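Local coordinates for cytochrome P450 (Zobellia galactanivorans, PDB 6G5O), which binds protoporphyrin IX containing Fe as a member of the cytochrome P450 family of haem-thiolate proteins, at residues S41-K46 and G324-N329; Y45-S50 and V274-H279; E121-F126 and A228-I233. One frame throughout, in Å; residues are numbered along the deposited sequence.

Contact 1. Residues S41-K46 and G324-N329. With HEM (protoporphyrin IX containing Fe), chain C.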
loop_
_atom_site.group_PDB
_atom_site.type_symbol
_atom_site.label_atom_id
_atom_site.label_comp_id
_atom_site.label_asym_id
_atom_site.label_seq_id
_atom_site.Cartn_x
_atom_site.Cartn_y
_atom_site.Cartn_z
ATOM N N SER A 41 -11.728 13.269 9.715
ATOM C CA SER A 41 -10.377 13.823 9.926
ATOM C C SER A 41 -9.502 13.804 8.665
ATOM O O SER A 41 -8.774 14.799 8.411
ATOM C CB SER A 41 -9.666 13.116 11.071
ATOM O OG SER A 41 -10.523 13.076 12.180
ATOM N N ALA A 42 -9.588 12.721 7.869
ATOM C CA ALA A 42 -8.903 12.695 6.556
ATOM C C ALA A 42 -9.351 13.808 5.618
ATOM O O ALA A 42 -8.558 14.313 4.836
ATOM C CB ALA A 42 -9.102 11.348 5.861
ATOM N N HIS A 43 -10.628 14.143 5.639
ATOM C CA HIS A 43 -11.149 15.213 4.814
ATOM C C HIS A 43 -10.755 16.624 5.333
ATOM O O HIS A 43 -10.699 17.583 4.571
ATOM C CB HIS A 43 -12.661 15.076 4.707
ATOM C CG HIS A 43 -13.309 16.118 3.851
ATOM N ND1 HIS A 43 -13.147 16.167 2.484
ATOM C CD2 HIS A 43 -14.113 17.161 4.171
ATOM C CE1 HIS A 43 -13.832 17.187 1.994
ATOM N NE2 HIS A 43 -14.420 17.813 2.997
ATOM N N ASN A 44 -10.462 16.736 6.618
ATOM C CA ASN A 44 -10.244 18.048 7.240
ATOM C C ASN A 44 -8.739 18.320 7.353
ATOM O O ASN A 44 -8.122 18.112 8.413
ATOM C CB ASN A 44 -10.929 18.097 8.605
ATOM C CG ASN A 44 -10.750 19.444 9.316
ATOM O OD1 ASN A 44 -10.334 20.435 8.714
ATOM N ND2 ASN A 44 -11.036 19.462 10.604
ATOM N N TYR A 45 -8.170 18.748 6.234
ATOM C CA TYR A 45 -6.709 18.974 6.099
ATOM C C TYR A 45 -6.225 20.250 6.807
ATOM O O TYR A 45 -5.051 20.366 7.108
ATOM C CB TYR A 45 -6.287 19.044 4.624
ATOM C CG TYR A 45 -6.890 20.217 3.872
ATOM C CD1 TYR A 45 -6.232 21.459 3.842
ATOM C CD2 TYR A 45 -8.124 20.106 3.230
ATOM C CE1 TYR A 45 -6.764 22.528 3.170
ATOM C CE2 TYR A 45 -8.675 21.181 2.557
ATOM C CZ TYR A 45 -7.979 22.394 2.543
ATOM O OH TYR A 45 -8.500 23.481 1.883
ATOM N N LYS A 46 -7.137 21.195 7.019
ATOM C CA LYS A 46 -6.826 22.435 7.748
ATOM C C LYS A 46 -6.441 22.158 9.196
ATOM O O LYS A 46 -5.374 22.588 9.670
ATOM C CB LYS A 46 -7.984 23.409 7.676
ATOM C CG LYS A 46 -7.979 24.192 6.366
ATOM C CD LYS A 46 -8.589 25.576 6.530
ATOM C CE LYS A 46 -10.074 25.539 6.234
ATOM N NZ LYS A 46 -10.309 25.668 4.768
ATOM N N GLY A 324 -6.997 4.877 1.679
ATOM C CA GLY A 324 -7.143 6.245 2.150
ATOM C C GLY A 324 -8.533 6.783 1.892
ATOM O O GLY A 324 -9.453 6.024 1.571
ATOM N N PHE A 325 -8.671 8.081 2.044
ATOM C CA PHE A 325 -9.949 8.756 1.871
ATOM C C PHE A 325 -9.689 10.217 1.552
ATOM O O PHE A 325 -8.773 10.817 2.101
ATOM C CB PHE A 325 -10.842 8.652 3.136
ATOM C CG PHE A 325 -12.256 9.160 2.938
ATOM C CD1 PHE A 325 -13.151 8.490 2.106
ATOM C CD2 PHE A 325 -12.681 10.356 3.554
ATOM C CE1 PHE A 325 -14.440 8.976 1.882
ATOM C CE2 PHE A 325 -13.972 10.850 3.331
ATOM C CZ PHE A 325 -14.853 10.158 2.500
ATOM N N SER A 326 -10.498 10.754 0.651
ATOM C CA SER A 326 -10.477 12.153 0.236
ATOM C C SER A 326 -9.133 12.485 -0.415
ATOM O O SER A 326 -8.586 11.663 -1.194
ATOM C CB SER A 326 -10.826 13.059 1.439
ATOM O OG SER A 326 -10.909 14.435 1.071
ATOM N N HIS A 327 -8.557 13.643 -0.080
ATOM C CA HIS A 327 -7.483 14.261 -0.905
ATOM C C HIS A 327 -6.320 13.352 -1.265
ATOM O O HIS A 327 -5.924 13.277 -2.420
ATOM C CB HIS A 327 -6.932 15.533 -0.252
ATOM C CG HIS A 327 -8.006 16.505 0.127
ATOM N ND1 HIS A 327 -8.562 16.541 1.393
ATOM C CD2 HIS A 327 -8.698 17.393 -0.619
ATOM C CE1 HIS A 327 -9.532 17.428 1.414
ATOM N NE2 HIS A 327 -9.634 17.965 0.211
ATOM N N HIS A 328 -5.763 12.677 -0.285
ATOM C CA HIS A 328 -4.572 11.864 -0.510
ATOM C C HIS A 328 -4.872 10.405 -0.846
ATOM O O HIS A 328 -3.977 9.569 -0.739
ATOM C CB HIS A 328 -3.666 11.972 0.710
ATOM C CG HIS A 328 -3.148 13.360 0.934
ATOM N ND1 HIS A 328 -1.972 13.803 0.368
ATOM C CD2 HIS A 328 -3.654 14.418 1.621
ATOM C CE1 HIS A 328 -1.755 15.055 0.737
ATOM N NE2 HIS A 328 -2.773 15.465 1.470
ATOM N N ASN A 329 -6.087 10.077 -1.293
ATOM C CA ASN A 329 -6.361 8.667 -1.579
ATOM C C ASN A 329 -5.316 8.090 -2.542
ATOM O O ASN A 329 -4.801 8.779 -3.438
ATOM C CB ASN A 329 -7.789 8.416 -2.076
ATOM C CG ASN A 329 -8.046 8.995 -3.455
ATOM O OD1 ASN A 329 -8.498 10.140 -3.583
ATOM N ND2 ASN A 329 -7.728 8.220 -4.497
HETATM C CHA HEM C . -1.335 7.065 -0.638
HETATM C CHB HEM C . -2.395 2.549 0.708
HETATM C CHC HEM C . -0.038 0.821 -3.120
HETATM C CHD HEM C . 1.530 5.235 -4.107
HETATM C C1A HEM C . -1.844 5.981 0.041
HETATM C C2A HEM C . -2.647 6.057 1.216
HETATM C C3A HEM C . -2.934 4.811 1.561
HETATM C C4A HEM C . -2.321 3.923 0.648
HETATM C CMA HEM C . -3.782 4.446 2.734
HETATM C CAA HEM C . -3.164 7.294 1.950
HETATM C CBA HEM C . -2.036 7.926 2.749
HETATM C CGA HEM C . -2.484 9.211 3.409
HETATM O O1A HEM C . -1.637 10.040 3.728
HETATM O O2A HEM C . -3.678 9.483 3.631
HETATM C C1B HEM C . -1.844 1.691 -0.222
HETATM C C2B HEM C . -2.115 0.308 -0.209
HETATM C C3B HEM C . -1.434 -0.217 -1.282
HETATM C C4B HEM C . -0.766 0.950 -1.942
HETATM C CMB HEM C . -2.927 -0.430 0.813
HETATM C CAB HEM C . -1.338 -1.562 -1.843
HETATM C CBB HEM C . -2.083 -2.594 -1.500
HETATM C C1C HEM C . 0.599 1.862 -3.742
HETATM C C2C HEM C . 1.497 1.738 -4.801
HETATM C C3C HEM C . 1.995 2.991 -5.054
HETATM C C4C HEM C . 1.354 3.869 -4.142
HETATM C CMC HEM C . 1.851 0.484 -5.537
HETATM C CAC HEM C . 2.945 3.400 -6.097
HETATM C CBC HEM C . 3.546 2.630 -6.998
HETATM C C1D HEM C . 0.807 6.086 -3.255
HETATM C C2D HEM C . 0.931 7.552 -3.336
HETATM C C3D HEM C . 0.127 8.078 -2.397
HETATM C C4D HEM C . -0.447 6.919 -1.703
HETATM C CMD HEM C . 1.760 8.279 -4.339
HETATM C CAD HEM C . -0.085 9.552 -2.103
HETATM C CBD HEM C . -1.343 10.178 -2.727
HETATM C CGD HEM C . -1.409 11.687 -2.422
HETATM O O1D HEM C . -0.664 12.207 -1.519
HETATM O O2D HEM C . -2.198 12.474 -3.049
HETATM N NA HEM C . -1.612 4.651 -0.271
HETATM N NB HEM C . -1.047 2.023 -1.239
HETATM N NC HEM C . 0.533 3.143 -3.323
HETATM N ND HEM C . -0.029 5.779 -2.275
HETATM FE FE HEM C . -0.532 4.003 -1.775
HETATM O O HOH W 1 1.093 3.697 -0.249
#

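Contact 2. Residues Y45-S50 and V274-H279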
loop_
_atom_site.group_PDB
_atom_site.type_symbol
_atom_site.label_atom_id
_atom_site.label_comp_id
_atom_site.label_asym_id
_atom_site.label_seq_id
_atom_site.Cartn_x
_atom_site.Cartn_y
_atom_site.Cartn_z
ATOM N N TYR A 45 -8.170 18.748 6.234
ATOM C CA TYR A 45 -6.709 18.974 6.099
ATOM C C TYR A 45 -6.225 20.250 6.807
ATOM O O TYR A 45 -5.051 20.366 7.108
ATOM C CB TYR A 45 -6.287 19.044 4.624
ATOM C CG TYR A 45 -6.890 20.217 3.872
ATOM C CD1 TYR A 45 -6.232 21.459 3.842
ATOM C CD2 TYR A 45 -8.124 20.106 3.230
ATOM C CE1 TYR A 45 -6.764 22.528 3.170
ATOM C CE2 TYR A 45 -8.675 21.181 2.557
ATOM C CZ TYR A 45 -7.979 22.394 2.543
ATOM O OH TYR A 45 -8.500 23.481 1.883
ATOM N N LYS A 46 -7.137 21.195 7.019
ATOM C CA LYS A 46 -6.826 22.435 7.748
ATOM C C LYS A 46 -6.441 22.158 9.196
ATOM O O LYS A 46 -5.374 22.588 9.670
ATOM C CB LYS A 46 -7.984 23.409 7.676
ATOM C CG LYS A 46 -7.979 24.192 6.366
ATOM C CD LYS A 46 -8.589 25.576 6.530
ATOM C CE LYS A 46 -10.074 25.539 6.234
ATOM N NZ LYS A 46 -10.309 25.668 4.768
ATOM N N THR A 47 -7.273 21.385 9.884
ATOM C CA THR A 47 -6.961 20.979 11.249
ATOM C C THR A 47 -5.913 19.853 11.293
ATOM O O THR A 47 -5.008 19.886 12.120
ATOM C CB THR A 47 -8.223 20.534 11.975
ATOM O OG1 THR A 47 -9.221 21.562 11.900
ATOM C CG2 THR A 47 -7.923 20.192 13.410
ATOM N N PHE A 48 -6.032 18.860 10.409
ATOM C CA PHE A 48 -5.096 17.714 10.393
ATOM C C PHE A 48 -4.260 17.705 9.087
ATOM O O PHE A 48 -4.682 17.143 8.038
ATOM C CB PHE A 48 -5.882 16.398 10.573
ATOM C CG PHE A 48 -6.810 16.397 11.759
ATOM C CD1 PHE A 48 -6.305 16.217 13.049
ATOM C CD2 PHE A 48 -8.182 16.561 11.592
ATOM C CE1 PHE A 48 -7.153 16.221 14.144
ATOM C CE2 PHE A 48 -9.045 16.548 12.677
ATOM C CZ PHE A 48 -8.529 16.388 13.956
ATOM N N GLN A 49 -3.090 18.349 9.153
ATOM C CA GLN A 49 -2.333 18.679 7.958
ATOM C C GLN A 49 -1.358 17.579 7.548
ATOM O O GLN A 49 -0.905 16.801 8.406
ATOM C CB GLN A 49 -1.618 20.019 8.134
ATOM C CG GLN A 49 -0.165 19.947 8.557
ATOM C CD GLN A 49 0.444 21.345 8.773
ATOM O OE1 GLN A 49 0.018 22.350 8.180
ATOM N NE2 GLN A 49 1.420 21.406 9.640
ATOM N N SER A 50 -1.063 17.503 6.242
ATOM C CA SER A 50 -0.003 16.618 5.719
ATOM C C SER A 50 1.281 17.387 5.366
ATOM O O SER A 50 2.374 16.794 5.266
ATOM C CB SER A 50 -0.493 15.825 4.485
ATOM O OG SER A 50 -1.590 15.008 4.827
ATOM N N VAL A 274 -1.573 18.056 14.012
ATOM C CA VAL A 274 -2.707 18.893 14.474
ATOM C C VAL A 274 -2.283 20.379 14.478
ATOM O O VAL A 274 -1.211 20.705 14.944
ATOM C CB VAL A 274 -3.166 18.473 15.896
ATOM C CG1 VAL A 274 -4.387 19.275 16.315
ATOM C CG2 VAL A 274 -3.465 16.980 15.963
ATOM N N THR A 275 -3.094 21.260 13.919
ATOM C CA THR A 275 -2.649 22.629 13.706
ATOM C C THR A 275 -3.247 23.591 14.716
ATOM O O THR A 275 -2.928 24.777 14.706
ATOM C CB THR A 275 -3.021 23.143 12.288
ATOM O OG1 THR A 275 -4.441 23.153 12.122
ATOM C CG2 THR A 275 -2.365 22.275 11.180
ATOM N N GLU A 276 -4.154 23.098 15.556
ATOM C CA GLU A 276 -4.923 23.941 16.481
ATOM C C GLU A 276 -5.575 23.024 17.506
ATOM O O GLU A 276 -5.837 21.865 17.200
ATOM C CB GLU A 276 -5.995 24.767 15.739
ATOM C CG GLU A 276 -7.108 23.950 15.098
ATOM C CD GLU A 276 -8.128 24.789 14.324
ATOM O OE1 GLU A 276 -8.143 26.026 14.486
ATOM O OE2 GLU A 276 -8.936 24.217 13.547
ATOM N N ASP A 277 -5.836 23.529 18.713
ATOM C CA ASP A 277 -6.549 22.747 19.727
ATOM C C ASP A 277 -7.955 22.372 19.238
ATOM O O ASP A 277 -8.693 23.255 18.770
ATOM C CB ASP A 277 -6.660 23.541 21.033
ATOM C CG ASP A 277 -5.305 23.844 21.665
ATOM O OD1 ASP A 277 -4.502 22.914 21.877
ATOM O OD2 ASP A 277 -5.052 25.024 21.972
ATOM N N THR A 278 -8.293 21.082 19.318
ATOM C CA THR A 278 -9.687 20.607 19.185
ATOM C C THR A 278 -9.819 19.254 19.929
ATOM O O THR A 278 -8.940 18.860 20.714
ATOM C CB THR A 278 -10.198 20.443 17.708
ATOM O OG1 THR A 278 -9.305 19.610 16.958
ATOM C CG2 THR A 278 -10.408 21.779 16.999
ATOM N N HIS A 279 -10.956 18.583 19.705
ATOM C CA HIS A 279 -11.272 17.289 20.319
ATOM C C HIS A 279 -11.705 16.268 19.255
ATOM O O HIS A 279 -12.240 16.626 18.204
ATOM C CB HIS A 279 -12.423 17.432 21.347
ATOM C CG HIS A 279 -12.251 18.570 22.308
ATOM N ND1 HIS A 279 -11.706 18.409 23.567
ATOM C CD2 HIS A 279 -12.537 19.889 22.182
ATOM C CE1 HIS A 279 -11.658 19.582 24.171
ATOM N NE2 HIS A 279 -12.165 20.494 23.355
#

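Contact 3. Residues E121-F126 and A228-I233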
loop_
_atom_site.group_PDB
_atom_site.type_symbol
_atom_site.label_atom_id
_atom_site.label_comp_id
_atom_site.label_asym_id
_atom_site.label_seq_id
_atom_site.Cartn_x
_atom_site.Cartn_y
_atom_site.Cartn_z
ATOM N N GLU A 121 9.263 -19.961 -0.968
ATOM C CA GLU A 121 9.091 -19.002 0.086
ATOM C C GLU A 121 8.388 -17.798 -0.568
ATOM O O GLU A 121 9.001 -17.060 -1.327
ATOM C CB GLU A 121 10.426 -18.622 0.748
ATOM C CG GLU A 121 10.242 -17.952 2.113
ATOM C CD GLU A 121 9.773 -16.503 1.980
ATOM O OE1 GLU A 121 10.512 -15.688 1.384
ATOM O OE2 GLU A 121 8.662 -16.176 2.454
ATOM N N VAL A 122 7.108 -17.604 -0.249
ATOM C CA VAL A 122 6.261 -16.625 -0.954
ATOM C C VAL A 122 6.737 -15.168 -0.853
ATOM O O VAL A 122 6.747 -14.459 -1.847
ATOM C CB VAL A 122 4.797 -16.728 -0.499
ATOM C CG1 VAL A 122 3.941 -15.606 -1.090
ATOM C CG2 VAL A 122 4.228 -18.075 -0.921
ATOM N N VAL A 123 7.139 -14.725 0.324
ATOM C CA VAL A 123 7.489 -13.318 0.495
ATOM C C VAL A 123 8.596 -12.849 -0.462
ATOM O O VAL A 123 8.395 -11.868 -1.197
ATOM C CB VAL A 123 7.898 -12.987 1.927
ATOM C CG1 VAL A 123 8.311 -11.527 2.052
ATOM C CG2 VAL A 123 6.728 -13.232 2.828
ATOM N N THR A 124 9.737 -13.557 -0.469
ATOM C CA THR A 124 10.900 -13.191 -1.299
ATOM C C THR A 124 10.899 -13.795 -2.711
ATOM O O THR A 124 11.109 -13.073 -3.695
ATOM C CB THR A 124 12.206 -13.540 -0.572
ATOM O OG1 THR A 124 12.209 -12.842 0.669
ATOM C CG2 THR A 124 13.443 -13.117 -1.368
ATOM N N ASP A 125 10.648 -15.097 -2.813
ATOM C CA ASP A 125 10.716 -15.787 -4.104
ATOM C C ASP A 125 9.520 -15.523 -5.009
ATOM O O ASP A 125 9.596 -15.793 -6.206
ATOM C CB ASP A 125 10.830 -17.322 -3.928
ATOM C CG ASP A 125 12.070 -17.765 -3.109
ATOM O OD1 ASP A 125 12.961 -16.935 -2.768
ATOM O OD2 ASP A 125 12.119 -18.981 -2.799
ATOM N N PHE A 126 8.409 -15.048 -4.459
ATOM C CA PHE A 126 7.203 -14.848 -5.267
ATOM C C PHE A 126 6.734 -13.368 -5.213
ATOM O O PHE A 126 6.711 -12.711 -6.213
ATOM C CB PHE A 126 6.092 -15.821 -4.829
ATOM C CG PHE A 126 4.870 -15.772 -5.692
ATOM C CD1 PHE A 126 3.998 -14.700 -5.623
ATOM C CD2 PHE A 126 4.595 -16.785 -6.574
ATOM C CE1 PHE A 126 2.884 -14.640 -6.430
ATOM C CE2 PHE A 126 3.481 -16.740 -7.378
ATOM C CZ PHE A 126 2.623 -15.656 -7.299
ATOM N N ALA A 228 -0.046 -7.502 0.492
ATOM C CA ALA A 228 -1.310 -7.863 -0.162
ATOM C C ALA A 228 -1.190 -9.160 -0.946
ATOM O O ALA A 228 -2.090 -10.003 -0.928
ATOM C CB ALA A 228 -1.783 -6.738 -1.093
ATOM N N VAL A 229 -0.110 -9.295 -1.704
ATOM C CA VAL A 229 0.063 -10.479 -2.546
ATOM C C VAL A 229 0.217 -11.731 -1.676
ATOM O O VAL A 229 -0.416 -12.764 -1.922
ATOM C CB VAL A 229 1.256 -10.312 -3.511
ATOM C CG1 VAL A 229 1.670 -11.623 -4.152
ATOM C CG2 VAL A 229 0.895 -9.321 -4.600
ATOM N N THR A 230 1.041 -11.603 -0.645
ATOM C CA THR A 230 1.380 -12.720 0.232
ATOM C C THR A 230 0.147 -13.131 1.059
ATOM O O THR A 230 -0.196 -14.322 1.108
ATOM C CB THR A 230 2.554 -12.367 1.138
ATOM O OG1 THR A 230 3.690 -12.055 0.321
ATOM C CG2 THR A 230 2.918 -13.547 2.050
ATOM N N ASN A 231 -0.544 -12.139 1.642
ATOM C CA ASN A 231 -1.745 -12.390 2.420
ATOM C C ASN A 231 -2.869 -13.034 1.599
ATOM O O ASN A 231 -3.619 -13.878 2.133
ATOM C CB ASN A 231 -2.215 -11.130 3.133
ATOM C CG ASN A 231 -1.263 -10.695 4.254
ATOM O OD1 ASN A 231 -0.382 -11.451 4.633
ATOM N ND2 ASN A 231 -1.414 -9.459 4.766
ATOM N N SER A 232 -2.964 -12.678 0.318
ATOM C CA SER A 232 -3.970 -13.246 -0.553
ATOM C C SER A 232 -3.753 -14.737 -0.809
ATOM O O SER A 232 -4.713 -15.518 -0.908
ATOM C CB SER A 232 -4.006 -12.500 -1.876
ATOM O OG SER A 232 -4.355 -11.143 -1.623
ATOM N N ILE A 233 -2.501 -15.125 -0.976
ATOM C CA ILE A 233 -2.191 -16.512 -1.282
ATOM C C ILE A 233 -2.417 -17.360 -0.023
ATOM O O ILE A 233 -3.050 -18.431 -0.082
ATOM C CB ILE A 233 -0.753 -16.646 -1.810
ATOM C CG1 ILE A 233 -0.652 -15.983 -3.192
ATOM C CG2 ILE A 233 -0.349 -18.106 -1.916
ATOM C CD1 ILE A 233 0.778 -15.581 -3.517
#

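Contact 1. Residues S41-K46 and G324-N329
The last turn of helix 35-43 and the chain leaving it run up against the irregular loop 324-329, with the CA atoms of H43 and S326 5.5 Å apart. N44 is the first residue to leave helical angles, and its backbone N still reaches back to S41 O. Where the two segments meet, S326 holds OG anti to its own backbone N, pointing it at the edge of the H43 ring; H43 ND1 and S326 OG lie 3.2 Å apart in a nearly straight hydrogen bond (163°), either being able to donate. H327 is the hub of an aromatic cluster. Y45 turns a ring edge to the H327 face, planes at 84°, with Y45 CD2 3.5 Å from H327 CE1. On its other neighbour, H43, the H327 ring is close to parallel (14°) but slid so far that the two barely overlap. H43 O sits at the H327 edge, 3.4 Å from CE1. One residue before H43 and two before H327, A42 CB lies 4.2 Å from F325 CB. H328, which follows H327, turns its ring edge to a haem propionate: its ND1 donates in the ring plane to HEM O1D at 2.8 Å, while H80, R84 and R272 also hydrogen-bond to the haem. This is the cysteine-ligand loop of the P450 fold, the segment just before the thiolate that holds the iron.

Contact 2. Residues Y45-S50 and V274-H279
T47 and T275 bury the most surface here, with V274 next, and each uses more than one part of itself. The T47 backbone O takes the T275 N-H at 3.0 Å, approached within the carbonyl plane though with a bent N-H...O angle of 140°. That same oxygen also receives a CA-H...O contact from V274 CA at 3.4 Å. The side chain of T47 splits its two branches: OG1, anti to the carbonyl carbon, donates to E276 OE2 at 3.1 Å on the anti lone pair of that oxygen, whereas CG2 points tip to tip at the T278 hydroxyl and sits 3.8 Å above the plane of the F48 ring, over its centre.

T275 places OG1 in the crowded position between its backbone N and carbonyl carbon (chi1 62°), and this lets it donate to K46 O at 2.7 Å, in the carbonyl plane and on a lone pair. Its methyl CG2, anti to the carbonyl carbon, packs against the Q49 side chain, 3.8 Å from Q49 CD.

V274 pairs with F48 as an antiparallel, non-hydrogen-bonded bridge, and the two side chains lie next to each other on one face of the sheet, where they both touch I291. V274 CG2 meets the rim of the F48 ring near its plane, 4.1 Å from CD1. Q49 carries the pairing on through backbone bonds to V273, so strand 48-49 forms the outer edge of the sheet beside strand 270-274.

Two consecutive carbonyls, K46 O and T47 O, are thus gripped by one residue through its hydroxyl and its amide, which should fix the orientation of the two successive peptides on either side of T47 just as the chain enters the strand.

Contact 3. Residues E121-F126 and A228-I233
Helices 122-139 and 223-238 cross steeply here: the axes of the two short segments approach to 9.9 Å, at 116° between their N-to-C directions, and side chains do nearly all the bridging. The A228 carbonyl O is shared by S232 N and S232 OG, the hydroxyl 2.6 Å from A228 O. V229 comes next, with CG1 anti to its backbone N; that methyl meets the edge of the F126 ring, 4.0 Å from CE1. T230 packs against two neighbouring valines, V122 and V123. Both its branches touch V122 CG1, T230 OG1 at 3.8 Å from it, and CG2 meets V123 CG2 as well; the hydroxyl, turned beside its own backbone N, keeps its bond to I226 O one turn back and so brings no unmet polar group into the interface. I233 closes the set: its CD1 lies 3.7 Å from F126 CE1 and also touches V122 CG1. F126, with CG anti to its backbone N, is reached by L343 of helix 333-350 and by I110, V111 and T114 of helix 97-117, matching the core helix bundle of P450s.

On helix 122-139 the polar contribution is the E121 cap: OE1 accepts from T124 N at 2.9 Å and OE2 from V123 N at 3.0 Å, each met from above the carboxylate plane, and OE2 also accepts from I378 N. The acid thus holds the first turn, while methyls and one ring join the helices in a buried, largely apolar seam, whose one hydroxyl is satisfied within its own helix.

In the fold
Contacts 1 and 2 are neighbours, their centres 12 Å apart; they share Y45 and K46, and helix 35-43 leads straight into strand 48-49. One short run of chain thus meets both the loop 324-329 of the haem pocket and the sheet strand 270-274 with the turn beyond it. Contact 3 lies on the opposite side of the chain's centre, 30 Å from contact 1 and 38 Å from contact 2, between centres. Along the chain both of its segments, 121-126 and 228-233, fall between the ends joined by contacts 1 and 2. The first two contacts therefore tie the sheet side to the haem loop, while the third belongs to the helix bundle.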